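Long-range contacts in PKS (Streptomyces albus, PDB 4OQJ), which probably catalyses, through its ketosynthase domain, the condensation of carrier-protein-bound acyl chains during assembly of the polyketide oxazolomycin: residues A[40-45]-A[392-397]; A[325-330]-A[382-387]; A[579-584]-A[624-629]. One frame throughout, in Å; residues are numbered along the deposited sequence.

Contact 1 of 3, residues A[40-45]-A[392-397]; sequences TFWKVL and TLVPSL
The carbonyl oxygen of L45 is bridged by a water to P395 O and is also approached by carbons of V394 and P395. The water molecule donates to L45 O at 2.8 Å and also donates to P395 O, so one water joins the last turn of helix 38-46 to the extended chain opposite. V394 CB lies 3.4 Å from L45 O, and the ring carbon P395 CD approaches the same oxygen.

One turn earlier in the helix, W42 makes most of the apolar contact. Its CG is anti to the backbone N (chi1 177°), and the benzo part of the indole reaches the chain opposite. T392 CB sits at the ring edge, 3.8 Å from W42 CZ2, whereas V394 CG1 comes in obliquely, 3.5 Å from W42 CH2. The other V394 methyl, CG2, lies 4.2 Å from L45 CB, so the two branches are shared between W42 and L45. H390 stacks on the indole, and its carbonyl oxygen is bonded to T392 OG1.

The arrangement joins an early helix of the ketosynthase to the short strand 392-393 and the extended chain after it, just beyond helix 376-390, a junction of N- and C-terminal halves in keeping with the thiolase-type fold.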
ATOM      1  N   THR A  40       5.497  16.892  24.429  1.00 16.89           N
ATOM      2  CA  THR A  40       4.671  16.454  25.552  1.00 19.73           C
ATOM      3  C   THR A  40       4.635  14.916  25.605  1.00 18.40           C
ATOM      4  O   THR A  40       4.427  14.325  26.668  1.00 18.31           O
ATOM      5  CB  THR A  40       3.230  17.034  25.487  1.00 17.71           C
ATOM      6  OG1 THR A  40       2.658  16.840  24.189  1.00 19.54           O
ATOM      7  CG2 THR A  40       3.244  18.525  25.781  1.00 20.97           C
ATOM      8  N   PHE A  41       4.834  14.260  24.466  1.00 17.36           N
ATOM      9  CA  PHE A  41       4.884  12.794  24.446  1.00 17.44           C
ATOM     10  C   PHE A  41       6.158  12.333  25.152  1.00 18.31           C
ATOM     11  O   PHE A  41       6.144  11.375  25.917  1.00 19.85           O
ATOM     12  CB  PHE A  41       4.827  12.269  22.999  1.00 17.67           C
ATOM     13  CG  PHE A  41       4.720  10.764  22.878  1.00 16.55           C
ATOM     14  CD1 PHE A  41       3.938  10.014  23.763  1.00 17.90           C
ATOM     15  CD2 PHE A  41       5.360  10.100  21.840  1.00 16.98           C
ATOM     16  CE1 PHE A  41       3.831   8.627  23.635  1.00 19.57           C
ATOM     17  CE2 PHE A  41       5.244   8.707  21.695  1.00 15.02           C
ATOM     18  CZ  PHE A  41       4.475   7.977  22.598  1.00 15.82           C
ATOM     19  N   TRP A  42       7.260  13.031  24.906  1.00 16.58           N
ATOM     20  CA  TRP A  42       8.502  12.686  25.561  1.00 19.64           C
ATOM     21  C   TRP A  42       8.364  12.870  27.061  1.00 22.60           C
ATOM     22  O   TRP A  42       8.993  12.151  27.837  1.00 18.28           O
ATOM     23  CB  TRP A  42       9.659  13.527  25.040  1.00 17.69           C
ATOM     24  CG  TRP A  42      10.913  13.225  25.773  1.00 18.98           C
ATOM     25  CD1 TRP A  42      11.641  14.075  26.540  1.00 22.05           C
ATOM     26  CD2 TRP A  42      11.582  11.956  25.827  1.00 19.33           C
ATOM     27  NE1 TRP A  42      12.729  13.421  27.066  1.00 24.99           N
ATOM     28  CE2 TRP A  42      12.717  12.120  26.638  1.00 22.21           C
ATOM     29  CE3 TRP A  42      11.333  10.703  25.250  1.00 19.82           C
ATOM     30  CZ2 TRP A  42      13.607  11.076  26.900  1.00 23.63           C
ATOM     31  CZ3 TRP A  42      12.211   9.670  25.502  1.00 20.30           C
ATOM     32  CH2 TRP A  42      13.339   9.861  26.338  1.00 20.52           C
ATOM     33  N   LYS A  43       7.532  13.821  27.472  1.00 21.09           N
ATOM     34  CA  LYS A  43       7.312  14.035  28.898  1.00 24.17           C
ATOM     35  C   LYS A  43       6.531  12.874  29.506  1.00 24.93           C
ATOM     36  O   LYS A  43       6.866  12.410  30.587  1.00 24.58           O
ATOM     37  CB  LYS A  43       6.595  15.359  29.144  1.00 23.85           C
ATOM     38  CG  LYS A  43       7.469  16.575  28.887  1.00 28.88           C
ATOM     39  N   VAL A  44       5.511  12.387  28.803  1.00 19.87           N
ATOM     40  CA  VAL A  44       4.769  11.207  29.245  1.00 19.43           C
ATOM     41  C   VAL A  44       5.726  10.034  29.417  1.00 20.80           C
ATOM     42  O   VAL A  44       5.640   9.296  30.395  1.00 19.66           O
ATOM     43  CB  VAL A  44       3.638  10.821  28.237  1.00 18.38           C
ATOM     44  CG1 VAL A  44       3.090   9.418  28.518  1.00 21.08           C
ATOM     45  CG2 VAL A  44       2.501  11.844  28.297  1.00 17.30           C
ATOM     46  N   LEU A  45       6.634   9.871  28.458  1.00 21.17           N
ATOM     47  CA  LEU A  45       7.511   8.705  28.403  1.00 20.41           C
ATOM     48  C   LEU A  45       8.611   8.755  29.464  1.00 22.96           C
ATOM     49  O   LEU A  45       8.806   7.796  30.216  1.00 23.86           O
ATOM     50  CB  LEU A  45       8.154   8.601  27.020  1.00 16.91           C
ATOM     51  CG  LEU A  45       7.224   8.278  25.854  1.00 16.49           C
ATOM     52  CD1 LEU A  45       7.948   8.509  24.537  1.00 16.80           C
ATOM     53  CD2 LEU A  45       6.746   6.846  25.970  1.00 14.98           C
ATOM     54  N   THR A 392      18.280   8.278  25.838  1.00 23.63           N
ATOM     55  CA  THR A 392      17.645   8.046  27.119  1.00 27.92           C
ATOM     56  C   THR A 392      16.660   6.881  27.035  1.00 28.48           C
ATOM     57  O   THR A 392      15.759   6.871  26.188  1.00 26.56           O
ATOM     58  CB  THR A 392      16.915   9.314  27.579  1.00 27.77           C
ATOM     59  OG1 THR A 392      17.863  10.391  27.693  1.00 24.60           O
ATOM     60  CG2 THR A 392      16.217   9.091  28.898  1.00 29.27           C
ATOM     61  N   LEU A 393      16.842   5.891  27.903  1.00 24.21           N
ATOM     62  CA  LEU A 393      15.876   4.817  28.040  1.00 23.04           C
ATOM     63  C   LEU A 393      14.757   5.303  28.940  1.00 23.81           C
ATOM     64  O   LEU A 393      15.010   6.119  29.831  1.00 25.03           O
ATOM     65  CB  LEU A 393      16.521   3.561  28.631  1.00 24.83           C
ATOM     66  CG  LEU A 393      17.598   2.831  27.821  1.00 31.47           C
ATOM     67  CD1 LEU A 393      18.245   1.724  28.667  1.00 33.03           C
ATOM     68  CD2 LEU A 393      17.029   2.249  26.546  1.00 26.43           C
ATOM     69  N   VAL A 394      13.542   4.797  28.727  1.00 20.75           N
ATOM     70  CA  VAL A 394      12.396   5.136  29.565  1.00 20.63           C
ATOM     71  C   VAL A 394      11.665   3.871  30.035  1.00 20.44           C
ATOM     72  O   VAL A 394      11.836   2.800  29.452  1.00 20.02           O
ATOM     73  CB  VAL A 394      11.390   6.055  28.833  1.00 20.00           C
ATOM     74  CG1 VAL A 394      12.065   7.344  28.344  1.00 19.59           C
ATOM     75  CG2 VAL A 394      10.721   5.307  27.667  1.00 19.41           C
ATOM     76  N   PRO A 395      10.848   3.992  31.097  1.00 22.15           N
ATOM     77  CA  PRO A 395      10.183   2.823  31.672  1.00 21.50           C
ATOM     78  C   PRO A 395       9.105   2.224  30.783  1.00 20.78           C
ATOM     79  O   PRO A 395       8.440   2.936  30.024  1.00 18.40           O
ATOM     80  CB  PRO A 395       9.540   3.368  32.953  1.00 24.36           C
ATOM     81  CG  PRO A 395      10.253   4.620  33.258  1.00 28.04           C
ATOM     82  CD  PRO A 395      10.641   5.190  31.928  1.00 24.58           C
ATOM     83  N   SER A 396       8.968   0.908  30.889  1.00 19.67           N
ATOM     84  CA  SER A 396       7.771   0.196  30.486  1.00 20.09           C
ATOM     85  C   SER A 396       6.949   0.049  31.767  1.00 21.02           C
ATOM     86  O   SER A 396       7.476  -0.379  32.787  1.00 20.85           O
ATOM     87  CB  SER A 396       8.131  -1.158  29.868  1.00 23.11           C
ATOM     88  OG  SER A 396       7.023  -1.735  29.197  1.00 24.15           O
ATOM     89  N   LEU A 397       5.677   0.432  31.739  1.00 20.58           N
ATOM     90  CA  LEU A 397       4.911   0.603  32.974  1.00 22.38           C
ATOM     91  C   LEU A 397       4.154  -0.653  33.410  1.00 23.77           C
ATOM     92  O   LEU A 397       4.006  -1.605  32.643  1.00 22.64           O
ATOM     93  CB  LEU A 397       3.926   1.769  32.807  1.00 20.39           C
ATOM     94  CG  LEU A 397       4.573   3.105  32.409  1.00 22.35           C
ATOM     95  CD1 LEU A 397       3.554   4.234  32.363  1.00 20.78           C
ATOM     96  CD2 LEU A 397       5.739   3.481  33.324  1.00 27.17           C
TER
HETATM   97  O   HOH W   1       7.284   5.473  30.378  1.00 15.88           O

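Contact 2 of 3, residues A[325-330]-A[382-387]; sequences YVEAHG and IKTILM
Strand 325-327 leads into the EAHG sequence, which in ketosynthases typically supplies an active-site histidine, and here helix 376-390 packs against that strand. The two short segments run nearly antiparallel, at 155°, with their axes 9.5 Å apart.

At the centre is the buried carboxylate oxygen E327 OE1, which two donors grip. K383 NZ donates to E327 OE1 at 2.9 Å, forming a salt bridge on the syn side, 17° out of the carboxylate plane. Y325 OH, two residues back on the same strand, donates to E327 OE1 at 2.7 Å, nearly along the C-O axis. K383 is extended beyond CG and crosses both strand side chains at about a right angle. The other oxygen, E327 OE2, accepts from V365 N, which helps to fix the carboxylate, and the lysine charge probably favours its ionised form.

Alongside, T384 OG1 is 3.4 Å from E327 CB and gives its own bond to G380 O. M387, modelled as selenomethionine, bends at chi3 (63°) and sets CE over the centre of the Y325 ring, 3.6 Å from the centroid; M387 SE lies over the same face, 4.1 Å from the centroid of the Y325 ring.

A CH-pi and Met-aromatic contact to Y325 thus sits beside a buried ion pair, in a helix-on-sheet layer of the thiolase-type ketosynthase fold.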
ATOM      1  N   TYR A 325      17.712  -1.996  22.430  1.00 19.57           N
ATOM      2  CA  TYR A 325      16.321  -1.786  22.852  1.00 18.61           C
ATOM      3  C   TYR A 325      15.354  -2.377  21.811  1.00 17.31           C
ATOM      4  O   TYR A 325      15.542  -2.198  20.610  1.00 16.58           O
ATOM      5  CB  TYR A 325      15.998  -0.283  23.061  1.00 24.19           C
ATOM      6  CG  TYR A 325      14.560  -0.112  23.467  1.00 21.82           C
ATOM      7  CD1 TYR A 325      14.146  -0.460  24.744  1.00 21.11           C
ATOM      8  CD2 TYR A 325      13.604   0.339  22.567  1.00 20.73           C
ATOM      9  CE1 TYR A 325      12.830  -0.370  25.118  1.00 22.38           C
ATOM     10  CE2 TYR A 325      12.277   0.445  22.939  1.00 17.14           C
ATOM     11  CZ  TYR A 325      11.898   0.083  24.217  1.00 19.22           C
ATOM     12  OH  TYR A 325      10.577   0.153  24.611  1.00 18.44           O
ATOM     13  N   VAL A 326      14.317  -3.071  22.264  1.00 17.29           N
ATOM     14  CA  VAL A 326      13.220  -3.449  21.375  1.00 18.25           C
ATOM     15  C   VAL A 326      11.902  -2.906  21.905  1.00 17.07           C
ATOM     16  O   VAL A 326      11.550  -3.106  23.068  1.00 17.24           O
ATOM     17  CB  VAL A 326      13.091  -4.993  21.199  1.00 16.25           C
ATOM     18  CG1 VAL A 326      11.783  -5.359  20.486  1.00 15.88           C
ATOM     19  CG2 VAL A 326      14.274  -5.551  20.435  1.00 17.76           C
ATOM     20  N   GLU A 327      11.183  -2.221  21.028  1.00 14.21           N
ATOM     21  CA  GLU A 327       9.836  -1.780  21.304  1.00 14.16           C
ATOM     22  C   GLU A 327       8.917  -2.878  20.796  1.00 12.87           C
ATOM     23  O   GLU A 327       8.709  -3.029  19.592  1.00 12.73           O
ATOM     24  CB  GLU A 327       9.546  -0.426  20.641  1.00 15.82           C
ATOM     25  CG  GLU A 327       8.071   0.042  20.673  1.00 16.32           C
ATOM     26  CD  GLU A 327       7.554   0.380  22.085  1.00 17.27           C
ATOM     27  OE1 GLU A 327       8.362   0.509  23.031  1.00 14.56           O
ATOM     28  OE2 GLU A 327       6.323   0.524  22.238  1.00 12.98           O
ATOM     29  N   ALA A 328       8.399  -3.648  21.742  1.00 13.70           N
ATOM     30  CA  ALA A 328       7.516  -4.768  21.482  1.00 14.78           C
ATOM     31  C   ALA A 328       6.140  -4.316  21.027  1.00 14.18           C
ATOM     32  O   ALA A 328       5.710  -3.201  21.316  1.00 14.15           O
ATOM     33  CB  ALA A 328       7.381  -5.602  22.721  1.00 15.71           C
ATOM     34  N   HIS A 329       5.453  -5.189  20.306  1.00 12.87           N
ATOM     35  CA  HIS A 329       4.042  -4.983  20.022  1.00 13.77           C
ATOM     36  C   HIS A 329       3.310  -4.875  21.363  1.00 17.25           C
ATOM     37  O   HIS A 329       2.518  -3.957  21.594  1.00 19.24           O
ATOM     38  CB  HIS A 329       3.522  -6.135  19.166  1.00 14.08           C
ATOM     39  CG  HIS A 329       2.091  -5.997  18.780  1.00 15.38           C
ATOM     40  ND1 HIS A 329       1.609  -4.910  18.086  1.00 19.61           N
ATOM     41  CD2 HIS A 329       1.035  -6.817  18.992  1.00 18.76           C
ATOM     42  CE1 HIS A 329       0.311  -5.062  17.887  1.00 18.24           C
ATOM     43  NE2 HIS A 329      -0.061  -6.209  18.428  1.00 20.12           N
ATOM     44  N   GLY A 330       3.597  -5.824  22.248  1.00 15.26           N
ATOM     45  CA  GLY A 330       3.432  -5.623  23.683  1.00 19.50           C
ATOM     46  C   GLY A 330       2.028  -5.349  24.195  1.00 19.86           C
ATOM     47  O   GLY A 330       1.803  -4.358  24.890  1.00 18.93           O
ATOM     48  N   ILE A 382       7.580   6.339  17.229  1.00 10.16           N
ATOM     49  CA  ILE A 382       7.898   7.681  17.677  1.00 11.40           C
ATOM     50  C   ILE A 382       8.490   7.641  19.081  1.00 11.23           C
ATOM     51  O   ILE A 382       9.409   8.384  19.342  1.00 11.62           O
ATOM     52  CB  ILE A 382       6.676   8.619  17.603  1.00 11.06           C
ATOM     53  CG1 ILE A 382       6.374   8.906  16.127  1.00 11.39           C
ATOM     54  CG2 ILE A 382       6.965   9.950  18.318  1.00 14.69           C
ATOM     55  CD1 ILE A 382       5.085   9.659  15.861  1.00 10.14           C
ATOM     56  N   LYS A 383       8.024   6.755  19.963  1.00 12.24           N
ATOM     57  CA  LYS A 383       8.660   6.619  21.275  1.00 13.18           C
ATOM     58  C   LYS A 383      10.121   6.268  21.087  1.00 16.28           C
ATOM     59  O   LYS A 383      10.990   6.817  21.752  1.00 17.05           O
ATOM     60  CB  LYS A 383       7.978   5.540  22.141  1.00 12.77           C
ATOM     61  CG  LYS A 383       8.869   4.922  23.240  1.00 13.46           C
ATOM     62  CD  LYS A 383       8.160   3.763  23.953  1.00 16.37           C
ATOM     63  CE  LYS A 383       9.081   3.085  24.971  1.00 17.26           C
ATOM     64  NZ  LYS A 383       8.378   1.955  25.582  1.00 15.62           N
ATOM     65  N   THR A 384      10.382   5.334  20.180  1.00 13.43           N
ATOM     66  CA  THR A 384      11.731   4.812  19.990  1.00 14.54           C
ATOM     67  C   THR A 384      12.621   5.886  19.371  1.00 15.53           C
ATOM     68  O   THR A 384      13.783   6.027  19.738  1.00 16.55           O
ATOM     69  CB  THR A 384      11.701   3.528  19.101  1.00 17.98           C
ATOM     70  OG1 THR A 384      10.902   2.526  19.751  1.00 16.96           O
ATOM     71  CG2 THR A 384      13.091   2.982  18.865  1.00 16.12           C
ATOM     72  N   ILE A 385      12.072   6.664  18.451  1.00 14.46           N
ATOM     73  CA  ILE A 385      12.819   7.780  17.867  1.00 15.66           C
ATOM     74  C   ILE A 385      13.215   8.808  18.937  1.00 15.43           C
ATOM     75  O   ILE A 385      14.342   9.286  18.948  1.00 17.47           O
ATOM     76  CB  ILE A 385      12.007   8.473  16.755  1.00 14.85           C
ATOM     77  CG1 ILE A 385      11.915   7.558  15.536  1.00 15.38           C
ATOM     78  CG2 ILE A 385      12.642   9.812  16.361  1.00 15.25           C
ATOM     79  CD1 ILE A 385      10.891   8.001  14.502  1.00 14.61           C
ATOM     80  N   LEU A 386      12.298   9.139  19.841  1.00 15.52           N
ATOM     81  CA  LEU A 386      12.594  10.128  20.880  1.00 18.25           C
ATOM     82  C   LEU A 386      13.650   9.617  21.864  1.00 20.73           C
ATOM     83  O   LEU A 386      14.538  10.370  22.276  1.00 18.40           O
ATOM     84  CB  LEU A 386      11.315  10.514  21.628  1.00 16.32           C
ATOM     85  CG  LEU A 386      10.305  11.288  20.760  1.00 15.71           C
ATOM     86  CD1 LEU A 386       8.953  11.387  21.444  1.00 17.14           C
ATOM     87  CD2 LEU A 386      10.826  12.692  20.445  1.00 18.16           C
HETATM   88  N   MSE A 387      13.553   8.347  22.241  1.00 16.50           N
HETATM   89  CA  MSE A 387      14.537   7.729  23.129  1.00 18.05           C
HETATM   90  C   MSE A 387      15.930   7.839  22.536  1.00 19.07           C
HETATM   91  O   MSE A 387      16.887   8.141  23.247  1.00 19.87           O
HETATM   92  CB  MSE A 387      14.218   6.244  23.368  1.00 18.00           C
HETATM   93  CG  MSE A 387      12.998   5.973  24.203  1.00 20.04           C
HETATM   94 SE   MSE A 387      12.544   4.059  24.113  0.69 25.55          SE
HETATM   95  CE  MSE A 387      14.135   3.321  24.930  1.00 25.80           C
TER

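Contact 3 of 3, residues A[579-584]-A[624-629]; sequences AELGTP and ELPDAA
L581 turns its CG beside the backbone N, anti to the carbonyl carbon (chi1 -63°), and with CD1 anti to CA (chi2 -176°) it is the other methyl, CD2, that meets A628, A629 and P626. This one branch makes all the side-chain contacts of L581 across the interface. L581 CD2 rests 3.7 Å from A628 CB and nearly as close to the backbone, 3.8 Å from A629 N. A629 CB is a little farther from L581 CD2, at 4.3 Å, and P626 CG touches the same methyl loosely at 4.5 Å. The methyl therefore settles against the opening turn of helix 627-635, where P626 holds the N-cap position and A628 and A629 present only short side chains.

Those short side chains let the backbones come near: the CA atoms of L581 and A628 are 5.6 Å apart. A628 CB points toward the first segment and also meets a backbone atom there, lying 3.4 Å from E580 O. The contact is van der Waals packing, and the buried area is modest at 138 Å².

The facing end of helix 568-581 closes in a Schellman motif. G582 takes a positive phi of 80°, readily adopted by glycine, and G582 N bonds to A579 O at 3.2 Å. The chain then turns away through T583 toward P584, the N-cap of helix 585-590.

The contact lies near the surface, with E580 exposed beside it and A629 buried. The C-terminal end of helix 568-581 thus abuts the N-terminal end of helix 627-635. Around this junction L588 of helix 585-590 touches L581, L632 of helix 627-635 touches E580, and F598 of helix 594-610 touches A629 and L625.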
ATOM      1  N   ALA A 579      28.667  51.852 -13.243  1.00 37.67           N
ATOM      2  CA  ALA A 579      29.146  51.750 -14.618  1.00 40.68           C
ATOM      3  C   ALA A 579      28.316  52.642 -15.539  1.00 45.82           C
ATOM      4  O   ALA A 579      28.859  53.415 -16.332  1.00 50.64           O
ATOM      5  CB  ALA A 579      29.093  50.311 -15.084  1.00 37.53           C
ATOM      6  N   GLU A 580      26.998  52.541 -15.413  1.00 42.13           N
ATOM      7  CA  GLU A 580      26.077  53.324 -16.229  1.00 42.05           C
ATOM      8  C   GLU A 580      26.234  54.822 -15.996  1.00 45.09           C
ATOM      9  O   GLU A 580      26.106  55.616 -16.921  1.00 48.48           O
ATOM     10  CB  GLU A 580      24.629  52.915 -15.933  1.00 44.78           C
ATOM     11  CG  GLU A 580      24.318  51.447 -16.177  1.00 57.14           C
ATOM     12  CD  GLU A 580      24.093  51.119 -17.638  1.00 70.06           C
ATOM     13  OE1 GLU A 580      24.244  52.021 -18.491  1.00 70.52           O
ATOM     14  OE2 GLU A 580      23.763  49.948 -17.926  1.00 77.81           O
ATOM     15  N   LEU A 581      26.489  55.207 -14.750  1.00 46.44           N
ATOM     16  CA  LEU A 581      26.571  56.619 -14.393  1.00 45.02           C
ATOM     17  C   LEU A 581      27.912  57.222 -14.776  1.00 40.79           C
ATOM     18  O   LEU A 581      28.067  58.440 -14.764  1.00 39.69           O
ATOM     19  CB  LEU A 581      26.346  56.813 -12.893  1.00 43.48           C
ATOM     20  CG  LEU A 581      24.981  56.423 -12.325  1.00 42.64           C
ATOM     21  CD1 LEU A 581      24.919  56.792 -10.849  1.00 41.32           C
ATOM     22  CD2 LEU A 581      23.836  57.064 -13.101  1.00 42.91           C
ATOM     23  N   GLY A 582      28.879  56.366 -15.082  1.00 44.53           N
ATOM     24  CA  GLY A 582      30.208  56.814 -15.457  1.00 53.02           C
ATOM     25  C   GLY A 582      31.102  57.200 -14.289  1.00 52.22           C
ATOM     26  O   GLY A 582      32.103  57.882 -14.489  1.00 51.82           O
ATOM     27  N   THR A 583      30.759  56.760 -13.080  1.00 45.25           N
ATOM     28  CA  THR A 583      31.531  57.107 -11.886  1.00 39.47           C
ATOM     29  C   THR A 583      32.032  55.851 -11.166  1.00 36.93           C
ATOM     30  O   THR A 583      31.318  54.854 -11.087  1.00 36.97           O
ATOM     31  CB  THR A 583      30.690  57.948 -10.910  1.00 40.78           C
ATOM     32  OG1 THR A 583      30.065  59.019 -11.624  1.00 41.27           O
ATOM     33  CG2 THR A 583      31.562  58.517  -9.798  1.00 44.18           C
ATOM     34  N   PRO A 584      33.270  55.886 -10.645  1.00 38.37           N
ATOM     35  CA  PRO A 584      33.734  54.713  -9.892  1.00 40.34           C
ATOM     36  C   PRO A 584      32.862  54.421  -8.668  1.00 38.17           C
ATOM     37  O   PRO A 584      32.395  55.357  -8.013  1.00 35.21           O
ATOM     38  CB  PRO A 584      35.154  55.104  -9.475  1.00 42.34           C
ATOM     39  CG  PRO A 584      35.586  56.093 -10.513  1.00 43.43           C
ATOM     40  CD  PRO A 584      34.353  56.860 -10.879  1.00 40.87           C
ATOM     41  N   GLU A 624      16.993  66.897 -10.569  1.00 75.50           N
ATOM     42  CA  GLU A 624      18.441  66.972 -10.387  1.00 73.76           C
ATOM     43  C   GLU A 624      19.160  65.634 -10.613  1.00 70.80           C
ATOM     44  O   GLU A 624      20.215  65.393 -10.017  1.00 63.80           O
ATOM     45  CB  GLU A 624      18.758  67.484  -8.977  1.00 70.59           C
ATOM     46  N   LEU A 625      18.599  64.778 -11.468  1.00 69.15           N
ATOM     47  CA  LEU A 625      19.219  63.492 -11.798  1.00 58.00           C
ATOM     48  C   LEU A 625      19.842  63.528 -13.191  1.00 51.98           C
ATOM     49  O   LEU A 625      19.264  64.113 -14.112  1.00 54.61           O
ATOM     50  CB  LEU A 625      18.198  62.352 -11.738  1.00 52.83           C
ATOM     51  CG  LEU A 625      17.637  61.919 -10.381  1.00 47.94           C
ATOM     52  CD1 LEU A 625      16.641  60.787 -10.574  1.00 45.13           C
ATOM     53  CD2 LEU A 625      18.744  61.498  -9.424  1.00 47.22           C
ATOM     54  N   PRO A 626      21.019  62.889 -13.356  1.00 46.26           N
ATOM     55  CA  PRO A 626      21.669  62.798 -14.671  1.00 48.55           C
ATOM     56  C   PRO A 626      20.896  61.940 -15.660  1.00 52.36           C
ATOM     57  O   PRO A 626      20.066  61.127 -15.258  1.00 54.33           O
ATOM     58  CB  PRO A 626      23.024  62.158 -14.355  1.00 47.10           C
ATOM     59  CG  PRO A 626      22.820  61.439 -13.067  1.00 42.62           C
ATOM     60  CD  PRO A 626      21.837  62.264 -12.300  1.00 43.57           C
ATOM     61  N   ASP A 627      21.183  62.112 -16.942  1.00 51.64           N
ATOM     62  CA  ASP A 627      20.488  61.373 -17.988  1.00 55.15           C
ATOM     63  C   ASP A 627      20.572  59.859 -17.777  1.00 49.42           C
ATOM     64  O   ASP A 627      19.582  59.150 -17.961  1.00 48.69           O
ATOM     65  CB  ASP A 627      21.054  61.741 -19.360  1.00 61.64           C
ATOM     66  CG  ASP A 627      20.665  63.146 -19.794  1.00 71.94           C
ATOM     67  OD1 ASP A 627      20.130  63.903 -18.952  1.00 72.76           O
ATOM     68  OD2 ASP A 627      20.898  63.494 -20.972  1.00 76.72           O
ATOM     69  N   ALA A 628      21.751  59.367 -17.405  1.00 43.11           N
ATOM     70  CA  ALA A 628      21.937  57.935 -17.161  1.00 43.55           C
ATOM     71  C   ALA A 628      20.951  57.424 -16.110  1.00 44.97           C
ATOM     72  O   ALA A 628      20.370  56.346 -16.264  1.00 43.71           O
ATOM     73  CB  ALA A 628      23.364  57.649 -16.722  1.00 44.37           C
ATOM     74  N   ALA A 629      20.769  58.196 -15.044  1.00 48.13           N
ATOM     75  CA  ALA A 629      19.821  57.831 -13.997  1.00 45.15           C
ATOM     76  C   ALA A 629      18.399  57.819 -14.556  1.00 41.46           C
ATOM     77  O   ALA A 629      17.573  56.991 -14.169  1.00 37.30           O
ATOM     78  CB  ALA A 629      19.927  58.785 -12.825  1.00 44.35           C
TER

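Contacts 1 and 2 are buried neighbours, their centres about 10 Å apart, and contact 2 is nested along the chain inside the loop that contact 1 closes. Helix 376-390 and strand 392-393 follow each other directly, and the two contacts touch: T392 N probably bonds to M387 O, while W42 packs on L386. Their chemistry differs, for contact 2 buries an ion pair beside an aromatic-selenium contact, whereas contact 1 relies on apolar packing and one bridging water. Contact 3 stands apart, its centre about 68 Å from either, on the opposite side of the chain's centre. It is a small surface junction of two helix ends, made mostly by one leucine methyl against the alanines.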